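Local coordinates for protein probable 3-hydroxyisobutyrate dehydrogenase (Pseudomonas aeruginosa, PDB 3OBB) that catalyses the NAD-dependent oxidation of L-serine and methyl-L-serine, with low activity toward beta-hydroxyisobutyrate, and works as a homotetramer built from two dimers, at residues L204-I207 with M208-S212; G213-W216 with A217-V220; A233-D236 with Y237-G240; D142-A145 with L146-R150. All coordinates share one frame; numbering follows the deposited sequence.

Contact 1: L204-I207 with M208-S212; sequences LAEI and MRRSS
The guanidinium of Arg-210 receives the carboxylate of Glu-206 at its edge, and the two planes are 17° from coplanar. NH2 donates to OE2 over 2.8 Å in a salt bridge, nearly straight at 175°, while NE reaches the same oxygen only weakly. On the neighbouring guanidinium, CG of Arg-210 lies over one face of Arg-209, and NH2 of Arg-209 stands 3.6 Å from CG of Glu-206. The Arg-209 charge is close to OE2 without pairing with it.

These residues span the C-terminal end of helix 201-209 and the turn after it, where the i to i+4 ladder runs out. Met-208 N, Arg-209 N and Arg-210 N still bond to Leu-204 O, Ala-205 O and Glu-206 O; at the next position Ser-211 OG, not its backbone N, donates to Ile-207 O at 2.6 Å, its hydroxyl set beside its own backbone N (chi1 -52°). Phe-161 of the second subunit packs against Glu-206 and Ile-207.

On the buried flank Leu-204 meets selenomethionine Met-208. CD1 of Leu-204 lies 3.8 Å from CG of Met-208, and the bend at chi3 folds CE of Met-208 back to within 3.9 Å of CG of Leu-204. Leu-218 also packs on Met-208.

Contact 2: G213-W216 with A217-V220; sequences GGNW and ALEV
Hydrogen bonding at the start of helix 216-220 is led by Asn-215, the N-cap residue. Its CG sits between the backbone N and the carbonyl carbon (chi1 67°), which swings OD1 over the first turn. There OD1 accepts from Leu-218 N at 3.2 Å, with the donor 49° out of the carbonyl plane and so off any lone pair, and weakly from Ala-217 N at 2.8 Å. The other branch of the amide faces back along the chain: ND2 donates to Gly-213 O over 3.1 Å and bonds to Thr-187 OG1 of helix 168-196. The main chain adds Glu-219 N to Asn-215 O at 3.0 Å.

The aromatic contact is a CH-pi interaction. CG1 of Val-220 stands over one face of the Trp-216 indole, 3.9 Å from the centroid of the six-membered ring and 25° off its normal; its closest ring atom is CZ2 of Trp-216, at 3.6 Å.

Van der Waals packing of Leu-218 sets its CD1 methyl against polar atoms, 3.5 Å from ND2 of Asn-215 and beside Gly-213 O. Leu-218 also packs on Met-208 of helix 201-209 and on Leu-179 of the second subunit; Asn-176 of that subunit accepts from Gly-213 N.

Both ends of the buried Asn-215 amide are engaged, so its rotation is fixed by bonds to the helix on one side and to Gly-213 and Thr-187 on the other.

Contact 3: A233-D236 with Y237-G240; sequences ASRD and YSGG. With ACT (acetate ion), chain D.
Ala-233 lies against one face of the Tyr-237 ring, the tight side of the contact. CA of Ala-233 makes a CH-pi contact 3.9 Å from the ring centroid, 24° off the normal, while CB comes within 3.5 Å of CE2 of Tyr-237. The phenol is buried, and its OH is held from outside the turn, by Pro-223 O and Gln-298 NE2; Gln-291 and Lys-292 of helix 291-294 pack on the same side chain.

Between the two sides runs a beta turn. Ser-238 N donates to Arg-235 O over 3.2 Å, and the corner residues Asp-236 and Tyr-237 both have positive phi with psi near 30°, close to a type III' turn, a 3-10 turn of opposite hand. Arg-235 O is gripped a second time by Ser-238 OG, at 3.0 Å. The turn belongs to the linker between helices 216-220 and 243-260.

The looser side is exposed and carries Arg-235. Its chain is extended from CG to NE (chi2 -177°) and passes over Ser-238, so that NE makes a weak hydrogen bond to Ser-238 O at 3.1 Å. Farther out, atom O of an acetate ion, probably from the crystallisation liquor, accepts from Gly-240 N; the 2.5 Å separation is unusually short and its exact value doubtful. NH2 of Arg-235 stands 3.3 Å from each acetate oxygen, O and OXT. Gly-240 lies near His-13, an NAD(+)-binding residue.

Contact 4: D142-A145 with L146-R150; sequences DAEA and LEKAR
Glu-147 runs back beside the carbonyls of Ala-143 and Glu-144, one turn earlier in helix 143-156. Its CB lies 3.4 Å from Glu-144 O. CG, set beside the backbone N (chi1 -73°), comes within 3.5 Å of Ala-143 O, the oxygen that already accepts from Glu-147 N at 2.9 Å. The chain bends at chi2; CD stays 4.2 Å from Ala-143 O, and OE1 is little nearer to it. At the tip OE2 turns the other way, taking NE of Arg-150 on its syn lone pair at 3.3 Å and 169°, a salt bridge in the guanidinium plane.

Along another side of the helix Lys-148 NZ reaches Glu-144 OE1 at 2.9 Å, on the anti side of the carboxylate. This salt bridge refers to one of two conformers of Glu-144 and may be partial.

The helix is the crossover of the beta-alpha-beta unit formed with strands 135-140 and 159-164 in the NAD-binding domain. Ala-149 N to Ala-145 O, 3.0 Å, continues its ladder, and these two alanines pack on Leu-119 of the sheet. Asp-142 holds the N-cap position but makes no capping bond; its carboxylate pairs instead with Arg-112.

In the two pairs within the helix, Glu-144 with Lys-148 and Glu-147 with Arg-150, the acid comes first, an order that would be expected to suit the helix dipole, though the first pair depends on the Glu-144 conformer.

From the N terminus the order is contact 4, contact 1, contact 2, contact 3. Each is formed by one unbroken stretch, so none closes a long loop, and none nests with or crosses another. Contact 4 lies in the NAD-binding domain, about 40 Å from contact 1 between centres. The other three lie in the helical C-terminal part of the chain. Contacts 1 and 2 touch: a short loop turns the chain from helix 201-209 to helix 216-220, which packs back on it, Arg-209 CG lying 3.2 Å from Glu-219 OE1, and both contacts meet the second subunit. Contact 3, in the linker before helix 243-260, is separate, its centre about 17 Å from that of contact 2.

Contact 1: L204-I207 with M208-S212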
loop_
_atom_site.group_PDB
_atom_site.type_symbol
_atom_site.label_atom_id
_atom_site.label_comp_id
_atom_site.label_asym_id
_atom_site.label_seq_id
_atom_site.Cartn_x
_atom_site.Cartn_y
_atom_site.Cartn_z
ATOM N N LEU A 204 13.061 22.086 -6.204
ATOM C CA LEU A 204 11.908 21.189 -6.225
ATOM C C LEU A 204 10.886 21.499 -5.127
ATOM O O LEU A 204 9.682 21.502 -5.416
ATOM C CB LEU A 204 12.342 19.730 -6.153
ATOM C CG LEU A 204 11.186 18.754 -6.060
ATOM C CD1 LEU A 204 10.293 18.729 -7.347
ATOM C CD2 LEU A 204 11.681 17.364 -5.707
ATOM N N ALA A 205 11.371 21.743 -3.891
ATOM C CA ALA A 205 10.513 22.124 -2.769
ATOM C C ALA A 205 9.683 23.365 -3.093
ATOM O O ALA A 205 8.476 23.391 -2.843
ATOM C CB ALA A 205 11.347 22.360 -1.467
ATOM N N GLU A 206 10.324 24.396 -3.655
ATOM C CA GLU A 206 9.609 25.645 -3.936
ATOM C C GLU A 206 8.533 25.402 -5.011
ATOM O O GLU A 206 7.397 25.888 -4.892
ATOM C CB GLU A 206 10.565 26.801 -4.323
ATOM C CG GLU A 206 9.794 28.108 -4.662
ATOM C CD GLU A 206 10.566 29.193 -5.458
ATOM O OE1 GLU A 206 11.743 28.958 -5.856
ATOM O OE2 GLU A 206 9.958 30.281 -5.701
ATOM N N ILE A 207 8.888 24.647 -6.055
ATOM C CA ILE A 207 7.957 24.391 -7.171
ATOM C C ILE A 207 6.693 23.694 -6.675
ATOM O O ILE A 207 5.576 24.139 -6.944
ATOM C CB ILE A 207 8.649 23.587 -8.308
ATOM C CG1 ILE A 207 9.591 24.491 -9.099
ATOM C CG2 ILE A 207 7.653 22.987 -9.271
ATOM C CD1 ILE A 207 10.677 23.740 -9.859
HETATM N N MSE A 208 6.878 22.633 -5.892
HETATM C CA MSE A 208 5.749 21.830 -5.422
HETATM C C MSE A 208 4.935 22.592 -4.410
HETATM O O MSE A 208 3.696 22.519 -4.451
HETATM C CB MSE A 208 6.198 20.479 -4.868
HETATM C CG MSE A 208 6.831 19.592 -5.912
HETATM SE SE MSE A 208 7.005 17.757 -5.351
HETATM C CE MSE A 208 8.093 18.053 -3.729
ATOM N N ARG A 209 5.610 23.341 -3.527
ATOM C CA ARG A 209 4.928 24.116 -2.477
ATOM C C ARG A 209 3.969 25.107 -3.103
ATOM O O ARG A 209 2.865 25.367 -2.578
ATOM C CB ARG A 209 5.922 24.866 -1.554
ATOM C CG ARG A 209 5.223 25.914 -0.660
ATOM C CD ARG A 209 6.164 26.690 0.285
ATOM N NE ARG A 209 7.201 27.387 -0.469
ATOM C CZ ARG A 209 7.062 28.596 -1.001
ATOM N NH1 ARG A 209 5.921 29.267 -0.801
ATOM N NH2 ARG A 209 8.089 29.138 -1.714
ATOM N N ARG A 210 4.388 25.658 -4.239
ATOM C CA ARG A 210 3.634 26.720 -4.900
ATOM C C ARG A 210 2.669 26.187 -5.980
ATOM O O ARG A 210 1.994 26.971 -6.654
ATOM C CB ARG A 210 4.598 27.707 -5.547
ATOM C CG ARG A 210 5.385 28.592 -4.601
ATOM C CD ARG A 210 5.241 30.004 -5.181
ATOM N NE ARG A 210 6.512 30.508 -5.604
ATOM C CZ ARG A 210 6.713 31.655 -6.245
ATOM N NH1 ARG A 210 5.701 32.449 -6.604
ATOM N NH2 ARG A 210 7.963 31.996 -6.537
ATOM N N SER A 211 2.604 24.865 -6.119
ATOM C CA SER A 211 1.792 24.235 -7.144
ATOM C C SER A 211 0.779 23.241 -6.561
ATOM O O SER A 211 0.506 23.255 -5.348
ATOM C CB SER A 211 2.685 23.597 -8.217
ATOM O OG SER A 211 3.623 24.555 -8.680
ATOM N N SER A 212 0.206 22.400 -7.422
ATOM C CA SER A 212 -0.869 21.475 -6.991
ATOM C C SER A 212 -0.373 20.374 -6.026
ATOM O O SER A 212 -1.170 19.746 -5.364
ATOM C CB SER A 212 -1.592 20.890 -8.204
ATOM O OG SER A 212 -0.660 20.214 -9.025
#

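Contact 2: G213-W216 with A217-V220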
loop_
_atom_site.group_PDB
_atom_site.type_symbol
_atom_site.label_atom_id
_atom_site.label_comp_id
_atom_site.label_asym_id
_atom_site.label_seq_id
_atom_site.Cartn_x
_atom_site.Cartn_y
_atom_site.Cartn_z
ATOM N N GLY A 213 0.942 20.194 -5.908
ATOM C CA GLY A 213 1.501 19.332 -4.871
ATOM C C GLY A 213 1.584 20.014 -3.516
ATOM O O GLY A 213 1.969 19.376 -2.518
ATOM N N GLY A 214 1.153 21.279 -3.446
ATOM C CA GLY A 214 1.308 22.068 -2.225
ATOM C C GLY A 214 0.627 21.498 -0.989
ATOM O O GLY A 214 -0.506 20.975 -1.056
ATOM N N ASN A 215 1.306 21.596 0.154
ATOM C CA ASN A 215 0.747 21.079 1.402
ATOM C C ASN A 215 1.442 21.665 2.625
ATOM O O ASN A 215 2.481 22.376 2.527
ATOM C CB ASN A 215 0.772 19.549 1.410
ATOM C CG ASN A 215 2.178 19.009 1.444
ATOM O OD1 ASN A 215 2.838 19.108 2.453
ATOM N ND2 ASN A 215 2.655 18.482 0.328
ATOM N N TRP A 216 0.850 21.394 3.782
ATOM C CA TRP A 216 1.377 21.888 5.034
ATOM C C TRP A 216 2.866 21.537 5.254
ATOM O O TRP A 216 3.641 22.394 5.682
ATOM C CB TRP A 216 0.546 21.327 6.164
ATOM C CG TRP A 216 0.863 21.918 7.518
ATOM C CD1 TRP A 216 0.341 23.065 8.049
ATOM C CD2 TRP A 216 1.750 21.354 8.543
ATOM N NE1 TRP A 216 0.819 23.229 9.344
ATOM C CE2 TRP A 216 1.678 22.202 9.663
ATOM C CE3 TRP A 216 2.571 20.207 8.605
ATOM C CZ2 TRP A 216 2.411 21.954 10.850
ATOM C CZ3 TRP A 216 3.295 19.950 9.768
ATOM C CH2 TRP A 216 3.202 20.814 10.880
ATOM N N ALA A 217 3.272 20.300 4.947
ATOM C CA ALA A 217 4.664 19.914 5.166
ATOM C C ALA A 217 5.583 20.824 4.357
ATOM O O ALA A 217 6.637 21.210 4.841
ATOM C CB ALA A 217 4.914 18.484 4.787
ATOM N N LEU A 218 5.183 21.123 3.117
ATOM C CA LEU A 218 6.002 21.928 2.232
ATOM C C LEU A 218 6.004 23.399 2.665
ATOM O O LEU A 218 6.971 24.125 2.397
ATOM C CB LEU A 218 5.512 21.805 0.783
ATOM C CG LEU A 218 5.909 20.541 -0.002
ATOM C CD1 LEU A 218 5.074 20.440 -1.291
ATOM C CD2 LEU A 218 7.422 20.450 -0.362
ATOM N N GLU A 219 4.943 23.838 3.343
ATOM C CA GLU A 219 4.871 25.247 3.757
ATOM C C GLU A 219 5.763 25.510 4.958
ATOM O O GLU A 219 6.331 26.572 5.086
ATOM C CB GLU A 219 3.426 25.649 4.102
ATOM C CG GLU A 219 2.486 25.675 2.919
ATOM C CD GLU A 219 2.707 26.909 2.051
ATOM O OE1 GLU A 219 2.572 26.828 0.815
ATOM O OE2 GLU A 219 2.996 27.975 2.593
ATOM N N VAL A 220 5.878 24.528 5.850
ATOM C CA VAL A 220 6.255 24.828 7.220
ATOM C C VAL A 220 7.120 23.735 7.834
ATOM O O VAL A 220 7.652 23.899 8.921
ATOM C CB VAL A 220 4.910 25.175 7.985
ATOM C CG1 VAL A 220 4.630 24.353 9.240
ATOM C CG2 VAL A 220 4.682 26.735 8.120
#

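Contact 3: A233-D236 with Y237-G240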
loop_
_atom_site.group_PDB
_atom_site.type_symbol
_atom_site.label_atom_id
_atom_site.label_comp_id
_atom_site.label_asym_id
_atom_site.label_seq_id
_atom_site.Cartn_x
_atom_site.Cartn_y
_atom_site.Cartn_z
ATOM N N ALA A 233 14.369 18.457 10.125
ATOM C CA ALA A 233 15.243 17.789 9.156
ATOM C C ALA A 233 16.650 18.379 9.103
ATOM O O ALA A 233 17.609 17.686 8.764
ATOM C CB ALA A 233 14.605 17.771 7.773
ATOM N N SER A 234 16.771 19.654 9.451
ATOM C CA SER A 234 18.039 20.356 9.394
ATOM C C SER A 234 18.853 20.208 10.670
ATOM O O SER A 234 19.947 20.754 10.768
ATOM C CB SER A 234 17.839 21.837 9.035
ATOM O OG SER A 234 17.257 21.984 7.734
ATOM N N ARG A 235 18.331 19.466 11.647
ATOM C CA ARG A 235 19.071 19.195 12.885
ATOM C C ARG A 235 18.890 17.720 13.233
ATOM O O ARG A 235 18.629 17.346 14.399
ATOM C CB ARG A 235 18.596 20.099 14.025
ATOM C CG ARG A 235 17.090 20.030 14.266
ATOM C CD ARG A 235 16.649 21.012 15.359
ATOM N NE ARG A 235 15.285 20.715 15.803
ATOM C CZ ARG A 235 14.184 21.284 15.335
ATOM N NH1 ARG A 235 14.223 22.205 14.363
ATOM N NH2 ARG A 235 13.026 20.923 15.843
ATOM N N ASP A 236 18.998 16.886 12.200
ATOM C CA ASP A 236 19.037 15.448 12.376
ATOM C C ASP A 236 17.749 14.892 13.003
ATOM O O ASP A 236 17.790 13.943 13.794
ATOM C CB ASP A 236 20.231 15.084 13.261
ATOM C CG ASP A 236 21.194 14.151 12.556
ATOM O OD1 ASP A 236 20.715 13.123 11.970
ATOM O OD2 ASP A 236 22.417 14.488 12.551
ATOM N N TYR A 237 16.617 15.509 12.680
ATOM C CA TYR A 237 15.333 15.043 13.173
ATOM C C TYR A 237 15.262 14.964 14.702
ATOM O O TYR A 237 14.522 14.153 15.214
ATOM C CB TYR A 237 14.982 13.689 12.513
ATOM C CG TYR A 237 15.024 13.805 11.001
ATOM C CD1 TYR A 237 16.158 13.427 10.303
ATOM C CD2 TYR A 237 13.960 14.372 10.289
ATOM C CE1 TYR A 237 16.242 13.564 8.927
ATOM C CE2 TYR A 237 14.018 14.495 8.890
ATOM C CZ TYR A 237 15.173 14.078 8.221
ATOM O OH TYR A 237 15.286 14.191 6.859
ATOM N N SER A 238 15.981 15.830 15.428
ATOM C CA SER A 238 15.799 15.916 16.889
ATOM C C SER A 238 14.609 16.828 17.200
ATOM O O SER A 238 14.346 17.782 16.447
ATOM C CB SER A 238 17.049 16.500 17.557
ATOM O OG SER A 238 17.315 17.800 17.021
ATOM N N GLY A 239 13.905 16.544 18.284
ATOM C CA GLY A 239 12.781 17.354 18.744
ATOM C C GLY A 239 11.565 17.179 17.870
ATOM O O GLY A 239 11.352 16.093 17.322
ATOM N N GLY A 240 10.788 18.253 17.705
ATOM C CA GLY A 240 9.559 18.219 16.911
ATOM C C GLY A 240 8.480 17.294 17.469
ATOM O O GLY A 240 8.113 17.377 18.617
HETATM C C ACT D . 11.267 21.392 18.753
HETATM O O ACT D . 11.784 20.259 18.829
HETATM O OXT ACT D . 12.083 22.331 18.712
HETATM C CH3 ACT D . 9.784 21.647 18.711
#

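Contact 4: D142-A145 with L146-R150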
loop_
_atom_site.group_PDB
_atom_site.type_symbol
_atom_site.label_atom_id
_atom_site.label_comp_id
_atom_site.label_asym_id
_atom_site.label_seq_id
_atom_site.Cartn_x
_atom_site.Cartn_y
_atom_site.Cartn_z
ATOM N N ASP A 142 -21.524 19.819 23.665
ATOM C CA ASP A 142 -22.619 20.798 23.619
ATOM C C ASP A 142 -22.078 22.208 23.435
ATOM O O ASP A 142 -21.082 22.583 24.056
ATOM C CB ASP A 142 -23.466 20.738 24.901
ATOM C CG ASP A 142 -24.136 19.389 25.106
ATOM O OD1 ASP A 142 -24.660 19.132 26.216
ATOM O OD2 ASP A 142 -24.148 18.574 24.159
ATOM N N ALA A 143 -22.756 22.972 22.581
ATOM C CA ALA A 143 -22.455 24.378 22.332
ATOM C C ALA A 143 -22.389 25.157 23.647
ATOM O O ALA A 143 -21.495 26.010 23.837
ATOM C CB ALA A 143 -23.523 24.963 21.408
ATOM N N GLU A 144 -23.346 24.852 24.540
ATOM C CA GLU A 144 -23.378 25.388 25.906
ATOM C C GLU A 144 -21.998 25.289 26.559
ATOM O O GLU A 144 -21.412 26.296 26.960
ATOM C CB GLU A 144 -24.454 24.649 26.740
ATOM C CG GLU A 144 -24.313 24.718 28.285
ATOM C CD GLU A 144 -23.576 23.511 28.910
ATOM O OE1 GLU A 144 -22.894 23.721 29.979
ATOM O OE2 GLU A 144 -23.676 22.355 28.347
ATOM N N ALA A 145 -21.484 24.062 26.646
ATOM C CA ALA A 145 -20.236 23.777 27.350
ATOM C C ALA A 145 -19.021 24.422 26.667
ATOM O O ALA A 145 -18.083 24.888 27.349
ATOM C CB ALA A 145 -20.059 22.269 27.520
ATOM N N LEU A 146 -19.065 24.478 25.329
ATOM C CA LEU A 146 -18.068 25.216 24.555
ATOM C C LEU A 146 -18.069 26.708 24.909
ATOM O O LEU A 146 -17.008 27.333 25.023
ATOM C CB LEU A 146 -18.272 25.022 23.050
ATOM C CG LEU A 146 -17.330 25.813 22.143
ATOM C CD1 LEU A 146 -15.863 25.543 22.482
ATOM C CD2 LEU A 146 -17.606 25.522 20.676
ATOM N N GLU A 147 -19.259 27.273 25.087
ATOM C CA GLU A 147 -19.330 28.673 25.493
ATOM C C GLU A 147 -18.677 28.935 26.843
ATOM O O GLU A 147 -17.897 29.874 26.947
ATOM C CB GLU A 147 -20.741 29.270 25.357
ATOM C CG GLU A 147 -21.140 29.524 23.877
ATOM C CD GLU A 147 -19.930 29.801 22.949
ATOM O OE1 GLU A 147 -19.755 29.071 21.946
ATOM O OE2 GLU A 147 -19.139 30.734 23.231
ATOM N N LYS A 148 -18.938 28.083 27.837
ATOM C CA LYS A 148 -18.299 28.219 29.165
ATOM C C LYS A 148 -16.776 28.090 29.067
ATOM O O LYS A 148 -16.035 28.878 29.658
ATOM C CB LYS A 148 -18.836 27.182 30.164
ATOM C CG LYS A 148 -20.118 27.577 30.881
ATOM C CD LYS A 148 -20.913 26.341 31.319
ATOM C CE LYS A 148 -22.120 26.715 32.200
ATOM N NZ LYS A 148 -23.262 25.767 31.941
ATOM N N ALA A 149 -16.323 27.105 28.298
ATOM C CA ALA A 149 -14.896 26.834 28.159
ATOM C C ALA A 149 -14.134 27.865 27.334
ATOM O O ALA A 149 -12.905 27.895 27.377
ATOM C CB ALA A 149 -14.660 25.431 27.572
ATOM N N ARG A 150 -14.839 28.692 26.576
ATOM C CA ARG A 150 -14.154 29.500 25.574
ATOM C C ARG A 150 -12.944 30.306 26.099
ATOM O O ARG A 150 -11.841 30.133 25.567
ATOM C CB ARG A 150 -15.114 30.357 24.752
ATOM C CG ARG A 150 -14.374 31.071 23.644
ATOM C CD ARG A 150 -15.280 31.882 22.748
ATOM N NE ARG A 150 -16.165 31.043 21.956
ATOM C CZ ARG A 150 -15.807 30.321 20.892
ATOM N NH1 ARG A 150 -14.545 30.291 20.454
ATOM N NH2 ARG A 150 -16.732 29.616 20.268
#